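Local coordinates for protein alanine racemase (Enterococcus faecalis, PDB 3E6E) that is an alanine racemase-family enzyme, assembled as a dimer whose chains join a TIM barrel to a beta-rich domain and hold the ligand DCS, at residues Tyr223-Asn231 against Ser240-Arg248; Trp290-Thr298 against Gln345-Thr353. The protein carries 1 engineered substitution. All coordinates share one frame; numbering follows the deposited sequence.

How the interactions relate
Interactions 1 and 2 follow each other along the chain without touching: their centres lie about 20 Å apart and their nearest atoms about 5 Å. Helix 355-361 stands beside both. V225 and L230 of interaction 1 meet Y356 and H355 on it, while V347 and L351 of interaction 2 pack on V358. Interaction 1 reaches the DCS pocket directly, through the backbone N atoms of G224 and V225 at the ligand phosphate. Interaction 2 is more remote; the side chain of Q295 is about 12 Å from a bound DCS. R292 of interaction 2 nevertheless touches Y286, another pocket residue, and the contact borders the second subunit, which gives Y267 to the DCS held beside interaction 1.

Interaction 1 of 2, residues Tyr223-Asn231 against Ser240-Arg248; sequences YGVAMYGLN and SYALKPALR. With DCS (D-[3-hydroxy-2-methyl-5-phosphonooxymethyl-pyridin-4-ylmethyl]-N,O-cycloserylamide), chain D.
L243 fills the middle of the contact, its two branches parting over the turn formed by 223-231. CD2 lies 3.8 Å from A226 CB, and CD1 reaches the backbone between L230 and N231. CG is anti to the carbonyl carbon (chi1 -70°), which sets the branch point facing the turn, while L243 CB rests on G229 CA. At G229 the two backbones come very close: its CA sends a C-H toward K244 O at 3.4 Å, and its CA is only 3.9 Å from P245 CA. Next along, A246 N donates to Y228 O at 3.0 Å, from above the carbonyl plane (43° out of it). A water gives a second bond to Y228 O (2.8 Å) and accepts one from L247 N, bridging the two segments. At the other end the Y223 and Y241 rings approach from opposite directions, hydroxyl to hydroxyl, but their modelled separation is too short to be trusted in detail. The segment 223-231 leaves the eighth strand of the TIM barrel, 220-223, and enters a 3-10 turn whose N-terminal end faces the DCS phosphate: V225 N donates to DCS O2P at 3.0 Å, G224 N more weakly to O1P. S207 OG also accepts from A226 N. Further out, Y228 stacks with Y44 and H46 and bonds V38 O through its hydroxyl, while A246 pairs by its backbone with D14.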
ATOM      1  N   TYR A 223      -9.343   6.803  20.861  1.00 22.08           N
ATOM      2  CA  TYR A 223     -10.225   6.873  19.699  1.00 22.92           C
ATOM      3  C   TYR A 223      -9.517   6.788  18.336  1.00 23.51           C
ATOM      4  O   TYR A 223      -8.745   7.684  17.970  1.00 24.26           O
ATOM      5  CB  TYR A 223     -11.039   8.166  19.759  1.00 21.39           C
ATOM      6  CG  TYR A 223     -12.481   8.015  19.322  1.00 21.14           C
ATOM      7  CD1 TYR A 223     -13.168   9.085  18.763  1.00 19.49           C
ATOM      8  CD2 TYR A 223     -13.169   6.811  19.496  1.00 21.43           C
ATOM      9  CE1 TYR A 223     -14.496   8.967  18.388  1.00 19.51           C
ATOM     10  CE2 TYR A 223     -14.503   6.688  19.126  1.00 19.18           C
ATOM     11  CZ  TYR A 223     -15.158   7.773  18.573  1.00 19.09           C
ATOM     12  OH  TYR A 223     -16.485   7.674  18.207  1.00 20.52           O
ATOM     13  N   GLY A 224      -9.806   5.732  17.579  1.00 22.17           N
ATOM     14  CA  GLY A 224      -9.191   5.572  16.277  1.00 21.90           C
ATOM     15  C   GLY A 224     -10.094   5.742  15.059  1.00 22.51           C
ATOM     16  O   GLY A 224     -10.447   6.859  14.678  1.00 21.32           O
ATOM     17  N   VAL A 225     -10.463   4.612  14.455  1.00 23.63           N
ATOM     18  CA  VAL A 225     -11.295   4.568  13.253  1.00 22.89           C
ATOM     19  C   VAL A 225     -12.546   5.417  13.226  1.00 22.89           C
ATOM     20  O   VAL A 225     -12.922   5.937  12.169  1.00 23.91           O
ATOM     21  CB  VAL A 225     -11.723   3.136  12.927  1.00 21.21           C
ATOM     22  CG1 VAL A 225     -10.533   2.347  12.543  1.00 19.99           C
ATOM     23  CG2 VAL A 225     -12.423   2.526  14.106  1.00 21.05           C
ATOM     24  N   ALA A 226     -13.205   5.547  14.367  1.00 20.75           N
ATOM     25  CA  ALA A 226     -14.414   6.332  14.392  1.00 20.27           C
ATOM     26  C   ALA A 226     -14.137   7.807  14.133  1.00 20.80           C
ATOM     27  O   ALA A 226     -14.992   8.507  13.596  1.00 19.99           O
ATOM     28  CB  ALA A 226     -15.123   6.154  15.707  1.00 20.01           C
ATOM     29  N   MET A 227     -12.955   8.300  14.486  1.00 22.25           N
ATOM     30  CA  MET A 227     -12.709   9.721  14.248  1.00 24.27           C
ATOM     31  C   MET A 227     -12.525  10.007  12.760  1.00 24.44           C
ATOM     32  O   MET A 227     -12.353  11.154  12.349  1.00 24.10           O
ATOM     33  CB  MET A 227     -11.518  10.244  15.077  1.00 23.30           C
ATOM     34  CG  MET A 227     -10.143   9.773  14.701  1.00 23.06           C
ATOM     35  SD  MET A 227      -8.935  10.460  15.911  1.00 25.97           S
ATOM     36  CE  MET A 227      -7.355  10.013  15.105  1.00 21.55           C
ATOM     37  N   TYR A 228     -12.587   8.944  11.961  1.00 24.74           N
ATOM     38  CA  TYR A 228     -12.461   9.043  10.513  1.00 23.42           C
ATOM     39  C   TYR A 228     -13.822   8.757   9.869  1.00 22.74           C
ATOM     40  O   TYR A 228     -13.951   8.734   8.648  1.00 23.93           O
ATOM     41  CB  TYR A 228     -11.417   8.051  10.012  1.00 23.15           C
ATOM     42  CG  TYR A 228     -10.047   8.227  10.638  1.00 23.32           C
ATOM     43  CD1 TYR A 228      -9.222   9.295  10.286  1.00 21.72           C
ATOM     44  CD2 TYR A 228      -9.575   7.319  11.588  1.00 25.00           C
ATOM     45  CE1 TYR A 228      -7.958   9.453  10.866  1.00 22.51           C
ATOM     46  CE2 TYR A 228      -8.312   7.466  12.177  1.00 24.79           C
ATOM     47  CZ  TYR A 228      -7.509   8.532  11.814  1.00 23.51           C
ATOM     48  OH  TYR A 228      -6.261   8.658  12.395  1.00 21.82           O
ATOM     49  N   GLY A 229     -14.829   8.540  10.710  1.00 21.94           N
ATOM     50  CA  GLY A 229     -16.181   8.280  10.243  1.00 21.69           C
ATOM     51  C   GLY A 229     -16.499   6.866   9.785  1.00 22.80           C
ATOM     52  O   GLY A 229     -17.428   6.662   8.993  1.00 24.78           O
ATOM     53  N   LEU A 230     -15.758   5.880  10.278  1.00 20.88           N
ATOM     54  CA  LEU A 230     -15.999   4.513   9.855  1.00 19.88           C
ATOM     55  C   LEU A 230     -16.460   3.616  10.982  1.00 20.38           C
ATOM     56  O   LEU A 230     -15.813   3.528  12.028  1.00 22.62           O
ATOM     57  CB  LEU A 230     -14.734   3.954   9.218  1.00 18.59           C
ATOM     58  CG  LEU A 230     -14.212   4.855   8.094  1.00 17.20           C
ATOM     59  CD1 LEU A 230     -12.885   4.348   7.596  1.00 15.74           C
ATOM     60  CD2 LEU A 230     -15.240   4.914   6.973  1.00 16.15           C
ATOM     61  N   ASN A 231     -17.589   2.950  10.756  1.00 19.64           N
ATOM     62  CA  ASN A 231     -18.174   2.051  11.740  1.00 17.91           C
ATOM     63  C   ASN A 231     -17.131   1.041  12.177  1.00 17.61           C
ATOM     64  O   ASN A 231     -16.816   0.117  11.445  1.00 17.49           O
ATOM     65  CB  ASN A 231     -19.361   1.324  11.143  1.00 16.07           C
ATOM     66  CG  ASN A 231     -20.036   0.436  12.137  1.00 18.86           C
ATOM     67  OD1 ASN A 231     -19.379  -0.317  12.861  1.00 20.85           O
ATOM     68  ND2 ASN A 231     -21.358   0.505  12.186  1.00 18.18           N
ATOM     69  N   SER A 240     -23.144   4.706  18.059  1.00 23.99           N
ATOM     70  CA  SER A 240     -23.964   5.408  19.034  1.00 26.00           C
ATOM     71  C   SER A 240     -24.226   6.868  18.670  1.00 25.52           C
ATOM     72  O   SER A 240     -24.878   7.604  19.416  1.00 26.24           O
ATOM     73  CB  SER A 240     -23.296   5.295  20.400  1.00 27.56           C
ATOM     74  OG  SER A 240     -23.116   3.924  20.708  1.00 32.83           O
ATOM     75  N   TYR A 241     -23.701   7.277  17.519  1.00 24.69           N
ATOM     76  CA  TYR A 241     -23.886   8.628  17.005  1.00 22.72           C
ATOM     77  C   TYR A 241     -23.422   8.668  15.547  1.00 22.80           C
ATOM     78  O   TYR A 241     -22.618   7.838  15.115  1.00 21.86           O
ATOM     79  CB  TYR A 241     -23.126   9.646  17.866  1.00 22.25           C
ATOM     80  CG  TYR A 241     -21.618   9.636  17.726  1.00 22.35           C
ATOM     81  CD1 TYR A 241     -20.987  10.378  16.730  1.00 23.23           C
ATOM     82  CD2 TYR A 241     -20.819   8.888  18.594  1.00 21.88           C
ATOM     83  CE1 TYR A 241     -19.598  10.375  16.604  1.00 23.40           C
ATOM     84  CE2 TYR A 241     -19.433   8.878  18.472  1.00 20.37           C
ATOM     85  CZ  TYR A 241     -18.832   9.622  17.480  1.00 21.82           C
ATOM     86  OH  TYR A 241     -17.469   9.623  17.349  1.00 22.02           O
ATOM     87  N   ALA A 242     -23.948   9.631  14.795  1.00 23.01           N
ATOM     88  CA  ALA A 242     -23.641   9.796  13.379  1.00 22.14           C
ATOM     89  C   ALA A 242     -22.175  10.005  13.080  1.00 22.26           C
ATOM     90  O   ALA A 242     -21.623  11.056  13.394  1.00 23.10           O
ATOM     91  CB  ALA A 242     -24.423  10.954  12.827  1.00 22.65           C
ATOM     92  N   LEU A 243     -21.550   9.002  12.471  1.00 22.27           N
ATOM     93  CA  LEU A 243     -20.143   9.091  12.095  1.00 22.48           C
ATOM     94  C   LEU A 243     -20.141   9.668  10.686  1.00 23.68           C
ATOM     95  O   LEU A 243     -20.968   9.287   9.866  1.00 22.94           O
ATOM     96  CB  LEU A 243     -19.490   7.703  12.092  1.00 22.58           C
ATOM     97  CG  LEU A 243     -19.278   7.013  13.444  1.00 22.69           C
ATOM     98  CD1 LEU A 243     -18.782   5.584  13.227  1.00 20.07           C
ATOM     99  CD2 LEU A 243     -18.280   7.825  14.281  1.00 20.85           C
ATOM    100  N   LYS A 244     -19.229  10.595  10.409  1.00 24.83           N
ATOM    101  CA  LYS A 244     -19.164  11.216   9.091  1.00 23.63           C
ATOM    102  C   LYS A 244     -17.859  10.862   8.397  1.00 23.20           C
ATOM    103  O   LYS A 244     -16.781  11.310   8.798  1.00 23.25           O
ATOM    104  CB  LYS A 244     -19.290  12.734   9.214  1.00 24.99           C
ATOM    105  CG  LYS A 244     -19.008  13.491   7.914  1.00 30.90           C
ATOM    106  CD  LYS A 244     -18.886  15.001   8.154  1.00 32.65           C
ATOM    107  CE  LYS A 244     -20.217  15.643   8.516  1.00 33.19           C
ATOM    108  NZ  LYS A 244     -21.109  15.751   7.326  1.00 35.83           N
ATOM    109  N   PRO A 245     -17.937  10.044   7.341  1.00 22.29           N
ATOM    110  CA  PRO A 245     -16.743   9.638   6.600  1.00 21.85           C
ATOM    111  C   PRO A 245     -15.878  10.836   6.224  1.00 21.16           C
ATOM    112  O   PRO A 245     -16.376  11.842   5.720  1.00 19.80           O
ATOM    113  CB  PRO A 245     -17.331   8.928   5.388  1.00 23.10           C
ATOM    114  CG  PRO A 245     -18.574   8.295   5.959  1.00 22.94           C
ATOM    115  CD  PRO A 245     -19.147   9.441   6.755  1.00 22.46           C
ATOM    116  N   ALA A 246     -14.581  10.726   6.479  1.00 21.05           N
ATOM    117  CA  ALA A 246     -13.655  11.807   6.173  1.00 22.25           C
ATOM    118  C   ALA A 246     -12.860  11.550   4.898  1.00 21.79           C
ATOM    119  O   ALA A 246     -12.325  12.477   4.302  1.00 22.26           O
ATOM    120  CB  ALA A 246     -12.698  12.006   7.337  1.00 23.10           C
ATOM    121  N   LEU A 247     -12.781  10.284   4.503  1.00 21.64           N
ATOM    122  CA  LEU A 247     -12.047   9.855   3.318  1.00 20.41           C
ATOM    123  C   LEU A 247     -12.929   9.952   2.083  1.00 20.79           C
ATOM    124  O   LEU A 247     -14.137   9.761   2.165  1.00 22.27           O
ATOM    125  CB  LEU A 247     -11.596   8.407   3.503  1.00 19.03           C
ATOM    126  CG  LEU A 247     -10.492   7.762   2.672  1.00 17.10           C
ATOM    127  CD1 LEU A 247     -10.660   8.099   1.207  1.00 17.60           C
ATOM    128  CD2 LEU A 247      -9.154   8.212   3.183  1.00 15.55           C
ATOM    129  N   ARG A 248     -12.304  10.232   0.939  1.00 21.38           N
ATOM    130  CA  ARG A 248     -12.986  10.352  -0.353  1.00 18.88           C
ATOM    131  C   ARG A 248     -11.959  10.067  -1.452  1.00 16.90           C
ATOM    132  O   ARG A 248     -10.803  10.499  -1.368  1.00 15.56           O
ATOM    133  CB  ARG A 248     -13.556  11.757  -0.506  1.00 19.97           C
ATOM    134  CG  ARG A 248     -14.789  11.820  -1.347  1.00 21.02           C
ATOM    135  CD  ARG A 248     -15.442  13.193  -1.270  1.00 24.35           C
ATOM    136  NE  ARG A 248     -16.617  13.230  -2.139  1.00 30.61           N
ATOM    137  CZ  ARG A 248     -16.576  13.207  -3.471  1.00 29.55           C
ATOM    138  NH1 ARG A 248     -15.415  13.164  -4.105  1.00 28.81           N
ATOM    139  NH2 ARG A 248     -17.704  13.189  -4.168  1.00 31.03           N
TER
HETATM  140  N1  DCS D 372      -5.298   1.231  21.165  1.00 29.63           N
HETATM  141  C2  DCS D 372      -4.333   0.262  20.735  1.00 29.64           C
HETATM  142  C2A DCS D 372      -3.369  -0.374  21.718  1.00 31.69           C
HETATM  143  C3  DCS D 372      -4.321  -0.077  19.378  1.00 29.97           C
HETATM  144  O3  DCS D 372      -3.441  -0.979  18.889  1.00 30.58           O
HETATM  145  C4  DCS D 372      -5.272   0.566  18.485  1.00 30.89           C
HETATM  146  C4A DCS D 372      -5.274   0.202  17.013  1.00 34.27           C
HETATM  147  C5  DCS D 372      -6.218   1.542  19.030  1.00 28.15           C
HETATM  148  C6  DCS D 372      -6.202   1.847  20.346  1.00 28.49           C
HETATM  149  C5A DCS D 372      -7.246   2.255  18.187  1.00 26.89           C
HETATM  150  O4P DCS D 372      -8.200   1.296  17.724  1.00 27.14           O
HETATM  151  P   DCS D 372      -9.458   1.618  16.802  1.00 25.04           P
HETATM  152  O1P DCS D 372     -10.294   2.537  17.549  1.00 26.02           O
HETATM  153  O2P DCS D 372      -8.987   2.196  15.547  1.00 24.66           O
HETATM  154  O3P DCS D 372     -10.162   0.362  16.568  1.00 25.99           O
HETATM  155  N   DCS D 372      -5.507  -1.288  16.839  1.00 37.03           N
HETATM  156  CA  DCS D 372      -5.551  -1.867  15.563  1.00 37.37           C
HETATM  157  C   DCS D 372      -4.513  -2.644  14.969  1.00 38.21           C
HETATM  158  O   DCS D 372      -3.300  -2.921  15.531  1.00 39.09           O
HETATM  159  ND  DCS D 372      -4.919  -3.053  13.792  1.00 37.84           N
HETATM  160  OG  DCS D 372      -6.193  -2.571  13.575  1.00 37.75           O
HETATM  161  CB  DCS D 372      -6.570  -1.849  14.652  1.00 38.26           C
HETATM  162  O   HOH W   1     -13.124   8.124   6.082  1.00  9.02           O

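Interaction 2 of 2, residues Trp290-Thr298 against Gln345-Thr353; sequences WLRHLQGFT and QMVAEKLET
M346 and F297 meet where the helix first reaches the loop: M346 CB lies in the plane of the F297 ring, at its edge, 4.0 Å from CZ. The same ring also approaches M346 O, obliquely, through CE1. The next residue, V347, offers a branch to each of two neighbours. Its CG2 touches F297 CZ at 4.0 Å, the two side chains crossing at about a right angle, and its CG1 faces L294 CD2 at 4.1 Å. F297 CG is anti to its backbone N (chi1 -163°), which lays the ring along the helix surface. K350 runs past it in the opposite direction, with CB 3.5 Å from F297 CD1; a bend at chi2 (71°) then leads the chain past H293 O toward Q295 O. The modelled hydrogen bond from K350 NZ to Q295 O is very short, and the oxygen is crowded there, so its exact length is doubtful. Helix 344-351 and this loop both belong to the beta-rich C-terminal domain, where the loop makes a type II turn from L294 to F297, with G296 at positive phi, and attaches to strand 304-309 through backbone bonds of G296 and F297 with I308. L351 closes the apolar row: its CD1 packs on L294 CD2 at 3.5 Å and on H293 CB at 3.9 Å, and more loosely on L291 CB. L294 in turn lays its CD1 over the W290 ring. A Schellman motif ends the helix, with E352 as the C-prime residue and T353 N bonded to A348 O at 3.0 Å. T353 packs on H293 of the second subunit, and R292 N donates to E357 OE2 of that subunit.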
ATOM      1  N   TRP A 290      -5.833  -0.082  -5.264  1.00 16.25           N
ATOM      2  CA  TRP A 290      -7.146  -0.423  -5.825  1.00 16.53           C
ATOM      3  C   TRP A 290      -6.903  -1.861  -6.288  1.00 17.34           C
ATOM      4  O   TRP A 290      -6.766  -2.136  -7.472  1.00 19.45           O
ATOM      5  CB  TRP A 290      -7.445   0.511  -7.005  1.00 17.88           C
ATOM      6  CG  TRP A 290      -8.851   0.492  -7.497  1.00 19.29           C
ATOM      7  CD1 TRP A 290      -9.294  -0.007  -8.686  1.00 19.03           C
ATOM      8  CD2 TRP A 290     -10.016   0.991  -6.809  1.00 20.40           C
ATOM      9  NE1 TRP A 290     -10.662   0.146  -8.784  1.00 20.86           N
ATOM     10  CE2 TRP A 290     -11.129   0.753  -7.647  1.00 19.71           C
ATOM     11  CE3 TRP A 290     -10.224   1.608  -5.569  1.00 19.55           C
ATOM     12  CZ2 TRP A 290     -12.431   1.113  -7.284  1.00 19.58           C
ATOM     13  CZ3 TRP A 290     -11.523   1.964  -5.208  1.00 18.91           C
ATOM     14  CH2 TRP A 290     -12.607   1.713  -6.064  1.00 19.98           C
ATOM     15  N   LEU A 291      -6.821  -2.764  -5.316  1.00 16.98           N
ATOM     16  CA  LEU A 291      -6.537  -4.172  -5.541  1.00 17.11           C
ATOM     17  C   LEU A 291      -7.327  -4.903  -6.623  1.00 17.85           C
ATOM     18  O   LEU A 291      -8.521  -4.676  -6.820  1.00 17.80           O
ATOM     19  CB  LEU A 291      -6.664  -4.932  -4.217  1.00 16.94           C
ATOM     20  CG  LEU A 291      -5.839  -4.429  -3.027  1.00 15.60           C
ATOM     21  CD1 LEU A 291      -5.816  -5.519  -1.966  1.00 13.66           C
ATOM     22  CD2 LEU A 291      -4.409  -4.089  -3.451  1.00 12.91           C
ATOM     23  N   ARG A 292      -6.633  -5.818  -7.291  1.00 17.10           N
ATOM     24  CA  ARG A 292      -7.190  -6.608  -8.370  1.00 16.68           C
ATOM     25  C   ARG A 292      -8.553  -7.213  -8.074  1.00 17.67           C
ATOM     26  O   ARG A 292      -9.358  -7.408  -8.985  1.00 18.69           O
ATOM     27  CB  ARG A 292      -6.179  -7.690  -8.775  1.00 16.95           C
ATOM     28  CG  ARG A 292      -4.914  -7.085  -9.413  1.00 17.41           C
ATOM     29  CD  ARG A 292      -3.751  -8.052  -9.571  1.00 16.48           C
ATOM     30  NE  ARG A 292      -3.948  -8.993 -10.664  1.00 19.46           N
ATOM     31  CZ  ARG A 292      -4.371 -10.246 -10.513  1.00 20.94           C
ATOM     32  NH1 ARG A 292      -4.639 -10.715  -9.299  1.00 20.82           N
ATOM     33  NH2 ARG A 292      -4.533 -11.030 -11.578  1.00 20.01           N
ATOM     34  N   HIS A 293      -8.847  -7.503  -6.816  1.00 17.28           N
ATOM     35  CA  HIS A 293     -10.154  -8.079  -6.533  1.00 15.60           C
ATOM     36  C   HIS A 293     -11.289  -7.085  -6.554  1.00 15.99           C
ATOM     37  O   HIS A 293     -12.388  -7.387  -6.096  1.00 17.63           O
ATOM     38  CB  HIS A 293     -10.159  -8.799  -5.203  1.00 12.23           C
ATOM     39  CG  HIS A 293      -9.554 -10.159  -5.263  1.00 10.44           C
ATOM     40  ND1 HIS A 293      -8.194 -10.370  -5.214  1.00  8.68           N
ATOM     41  CD2 HIS A 293     -10.126 -11.378  -5.388  1.00  6.49           C
ATOM     42  CE1 HIS A 293      -7.955 -11.665  -5.303  1.00  8.04           C
ATOM     43  NE2 HIS A 293      -9.109 -12.298  -5.409  1.00 10.43           N
ATOM     44  N   LEU A 294     -11.045  -5.897  -7.079  1.00 13.87           N
ATOM     45  CA  LEU A 294     -12.123  -4.933  -7.119  1.00 15.39           C
ATOM     46  C   LEU A 294     -12.900  -5.055  -8.420  1.00 15.43           C
ATOM     47  O   LEU A 294     -13.833  -4.280  -8.663  1.00 16.64           O
ATOM     48  CB  LEU A 294     -11.589  -3.506  -6.931  1.00 15.17           C
ATOM     49  CG  LEU A 294     -11.203  -3.136  -5.496  1.00 13.10           C
ATOM     50  CD1 LEU A 294     -10.544  -1.791  -5.481  1.00 16.56           C
ATOM     51  CD2 LEU A 294     -12.421  -3.105  -4.625  1.00 12.79           C
ATOM     52  N   GLN A 295     -12.508  -6.007  -9.267  1.00 15.05           N
ATOM     53  CA  GLN A 295     -13.224  -6.216 -10.527  1.00 16.00           C
ATOM     54  C   GLN A 295     -14.683  -6.467 -10.204  1.00 17.05           C
ATOM     55  O   GLN A 295     -15.000  -7.058  -9.172  1.00 17.58           O
ATOM     56  CB  GLN A 295     -12.728  -7.446 -11.270  1.00 16.68           C
ATOM     57  CG  GLN A 295     -11.425  -7.320 -11.986  1.00 20.22           C
ATOM     58  CD  GLN A 295     -11.130  -8.560 -12.805  1.00 22.93           C
ATOM     59  OE1 GLN A 295     -11.792  -8.839 -13.808  1.00 22.20           O
ATOM     60  NE2 GLN A 295     -10.137  -9.322 -12.370  1.00 25.83           N
ATOM     61  N   GLY A 296     -15.569  -6.049 -11.098  1.00 17.68           N
ATOM     62  CA  GLY A 296     -16.986  -6.263 -10.867  1.00 18.53           C
ATOM     63  C   GLY A 296     -17.554  -5.186  -9.971  1.00 19.53           C
ATOM     64  O   GLY A 296     -18.767  -4.973  -9.938  1.00 19.51           O
ATOM     65  N   PHE A 297     -16.675  -4.521  -9.224  1.00 19.75           N
ATOM     66  CA  PHE A 297     -17.105  -3.445  -8.346  1.00 19.95           C
ATOM     67  C   PHE A 297     -17.474  -2.318  -9.313  1.00 20.64           C
ATOM     68  O   PHE A 297     -16.913  -2.228 -10.401  1.00 20.82           O
ATOM     69  CB  PHE A 297     -15.956  -3.004  -7.422  1.00 18.40           C
ATOM     70  CG  PHE A 297     -16.405  -2.207  -6.224  1.00 17.28           C
ATOM     71  CD1 PHE A 297     -17.025  -2.836  -5.148  1.00 17.96           C
ATOM     72  CD2 PHE A 297     -16.210  -0.827  -6.169  1.00 16.23           C
ATOM     73  CE1 PHE A 297     -17.444  -2.106  -4.031  1.00 16.34           C
ATOM     74  CE2 PHE A 297     -16.625  -0.084  -5.062  1.00 15.51           C
ATOM     75  CZ  PHE A 297     -17.242  -0.720  -3.990  1.00 15.92           C
ATOM     76  N   THR A 298     -18.419  -1.466  -8.922  1.00 22.18           N
ATOM     77  CA  THR A 298     -18.848  -0.372  -9.779  1.00 22.95           C
ATOM     78  C   THR A 298     -18.517   1.002  -9.209  1.00 23.58           C
ATOM     79  O   THR A 298     -18.797   1.280  -8.048  1.00 24.46           O
ATOM     80  CB  THR A 298     -20.361  -0.440 -10.030  1.00 23.37           C
ATOM     81  OG1 THR A 298     -21.055  -0.480  -8.775  1.00 22.65           O
ATOM     82  CG2 THR A 298     -20.696  -1.687 -10.839  1.00 23.28           C
ATOM     83  N   GLN A 345     -16.654   0.844   3.415  1.00 15.84           N
ATOM     84  CA  GLN A 345     -17.178  -0.459   3.805  1.00 16.45           C
ATOM     85  C   GLN A 345     -17.443  -1.315   2.589  1.00 16.64           C
ATOM     86  O   GLN A 345     -17.013  -2.471   2.530  1.00 15.49           O
ATOM     87  CB  GLN A 345     -18.473  -0.317   4.596  1.00 17.65           C
ATOM     88  CG  GLN A 345     -18.346  -0.729   6.052  1.00 21.40           C
ATOM     89  CD  GLN A 345     -17.895  -2.161   6.218  1.00 20.25           C
ATOM     90  OE1 GLN A 345     -18.608  -3.096   5.856  1.00 20.24           O
ATOM     91  NE2 GLN A 345     -16.700  -2.343   6.774  1.00 20.86           N
ATOM     92  N   MET A 346     -18.163  -0.741   1.622  1.00 16.57           N
ATOM     93  CA  MET A 346     -18.488  -1.442   0.387  1.00 14.23           C
ATOM     94  C   MET A 346     -17.198  -1.950  -0.236  1.00 15.45           C
ATOM     95  O   MET A 346     -17.111  -3.110  -0.661  1.00 15.03           O
ATOM     96  CB  MET A 346     -19.210  -0.501  -0.559  1.00 12.87           C
ATOM     97  CG  MET A 346     -20.650  -0.275  -0.174  1.00 13.98           C
ATOM     98  SD  MET A 346     -21.314   1.229  -0.892  1.00 17.15           S
ATOM     99  CE  MET A 346     -21.548   0.691  -2.615  1.00 16.08           C
ATOM    100  N   VAL A 347     -16.183  -1.088  -0.260  1.00 14.35           N
ATOM    101  CA  VAL A 347     -14.893  -1.474  -0.808  1.00 14.91           C
ATOM    102  C   VAL A 347     -14.309  -2.629   0.001  1.00 16.68           C
ATOM    103  O   VAL A 347     -13.745  -3.578  -0.558  1.00 18.00           O
ATOM    104  CB  VAL A 347     -13.900  -0.309  -0.771  1.00 14.56           C
ATOM    105  CG1 VAL A 347     -12.533  -0.782  -1.243  1.00 12.84           C
ATOM    106  CG2 VAL A 347     -14.407   0.827  -1.644  1.00 13.41           C
ATOM    107  N   ALA A 348     -14.437  -2.536   1.322  1.00 16.97           N
ATOM    108  CA  ALA A 348     -13.917  -3.564   2.221  1.00 16.31           C
ATOM    109  C   ALA A 348     -14.644  -4.877   1.998  1.00 16.50           C
ATOM    110  O   ALA A 348     -14.026  -5.938   1.916  1.00 15.47           O
ATOM    111  CB  ALA A 348     -14.081  -3.117   3.676  1.00 16.61           C
ATOM    112  N   GLU A 349     -15.965  -4.805   1.903  1.00 17.29           N
ATOM    113  CA  GLU A 349     -16.752  -6.005   1.699  1.00 20.60           C
ATOM    114  C   GLU A 349     -16.436  -6.688   0.380  1.00 20.98           C
ATOM    115  O   GLU A 349     -16.356  -7.910   0.326  1.00 23.46           O
ATOM    116  CB  GLU A 349     -18.243  -5.690   1.809  1.00 21.38           C
ATOM    117  CG  GLU A 349     -18.642  -5.418   3.240  1.00 25.26           C
ATOM    118  CD  GLU A 349     -20.101  -5.094   3.402  1.00 29.14           C
ATOM    119  OE1 GLU A 349     -20.506  -4.857   4.558  1.00 33.29           O
ATOM    120  OE2 GLU A 349     -20.846  -5.066   2.397  1.00 31.36           O
ATOM    121  N   LYS A 350     -16.235  -5.909  -0.678  1.00 21.51           N
ATOM    122  CA  LYS A 350     -15.912  -6.477  -1.981  1.00 20.60           C
ATOM    123  C   LYS A 350     -14.527  -7.094  -1.923  1.00 19.89           C
ATOM    124  O   LYS A 350     -14.231  -8.047  -2.636  1.00 19.59           O
ATOM    125  CB  LYS A 350     -15.935  -5.390  -3.053  1.00 22.64           C
ATOM    126  CG  LYS A 350     -15.297  -5.799  -4.374  1.00 23.65           C
ATOM    127  CD  LYS A 350     -16.130  -6.826  -5.132  1.00 23.32           C
ATOM    128  CE  LYS A 350     -15.356  -7.374  -6.331  1.00 22.88           C
ATOM    129  NZ  LYS A 350     -16.250  -8.065  -7.297  1.00 22.94           N
ATOM    130  N   LEU A 351     -13.683  -6.534  -1.066  1.00 19.28           N
ATOM    131  CA  LEU A 351     -12.315  -7.008  -0.892  1.00 20.14           C
ATOM    132  C   LEU A 351     -12.248  -8.129   0.158  1.00 21.32           C
ATOM    133  O   LEU A 351     -11.222  -8.784   0.321  1.00 20.54           O
ATOM    134  CB  LEU A 351     -11.425  -5.823  -0.492  1.00 19.56           C
ATOM    135  CG  LEU A 351     -10.334  -5.368  -1.471  1.00 18.87           C
ATOM    136  CD1 LEU A 351     -10.729  -5.674  -2.912  1.00 18.06           C
ATOM    137  CD2 LEU A 351     -10.093  -3.891  -1.287  1.00 16.16           C
ATOM    138  N   GLU A 352     -13.355  -8.336   0.862  1.00 23.04           N
ATOM    139  CA  GLU A 352     -13.463  -9.435   1.815  1.00 24.35           C
ATOM    140  C   GLU A 352     -12.589  -9.190   3.041  1.00 24.11           C
ATOM    141  O   GLU A 352     -12.080 -10.131   3.649  1.00 24.97           O
ATOM    142  CB  GLU A 352     -13.081 -10.759   1.152  1.00 26.75           C
ATOM    143  CG  GLU A 352     -14.045 -11.210   0.067  1.00 29.00           C
ATOM    144  CD  GLU A 352     -14.374 -12.687   0.159  1.00 31.09           C
ATOM    145  OE1 GLU A 352     -13.450 -13.490   0.410  1.00 32.23           O
ATOM    146  OE2 GLU A 352     -15.557 -13.046  -0.021  1.00 33.21           O
ATOM    147  N   THR A 353     -12.418  -7.921   3.396  1.00 21.24           N
ATOM    148  CA  THR A 353     -11.727  -7.556   4.627  1.00 19.55           C
ATOM    149  C   THR A 353     -12.447  -6.389   5.295  1.00 16.15           C
ATOM    150  O   THR A 353     -13.649  -6.204   5.113  1.00 11.88           O
ATOM    151  CB  THR A 353     -10.278  -7.131   4.326  1.00 22.08           C
ATOM    152  OG1 THR A 353     -10.280  -6.034   3.405  1.00 25.47           O
ATOM    153  CG2 THR A 353      -9.549  -8.227   3.561  1.00 25.74           C
TER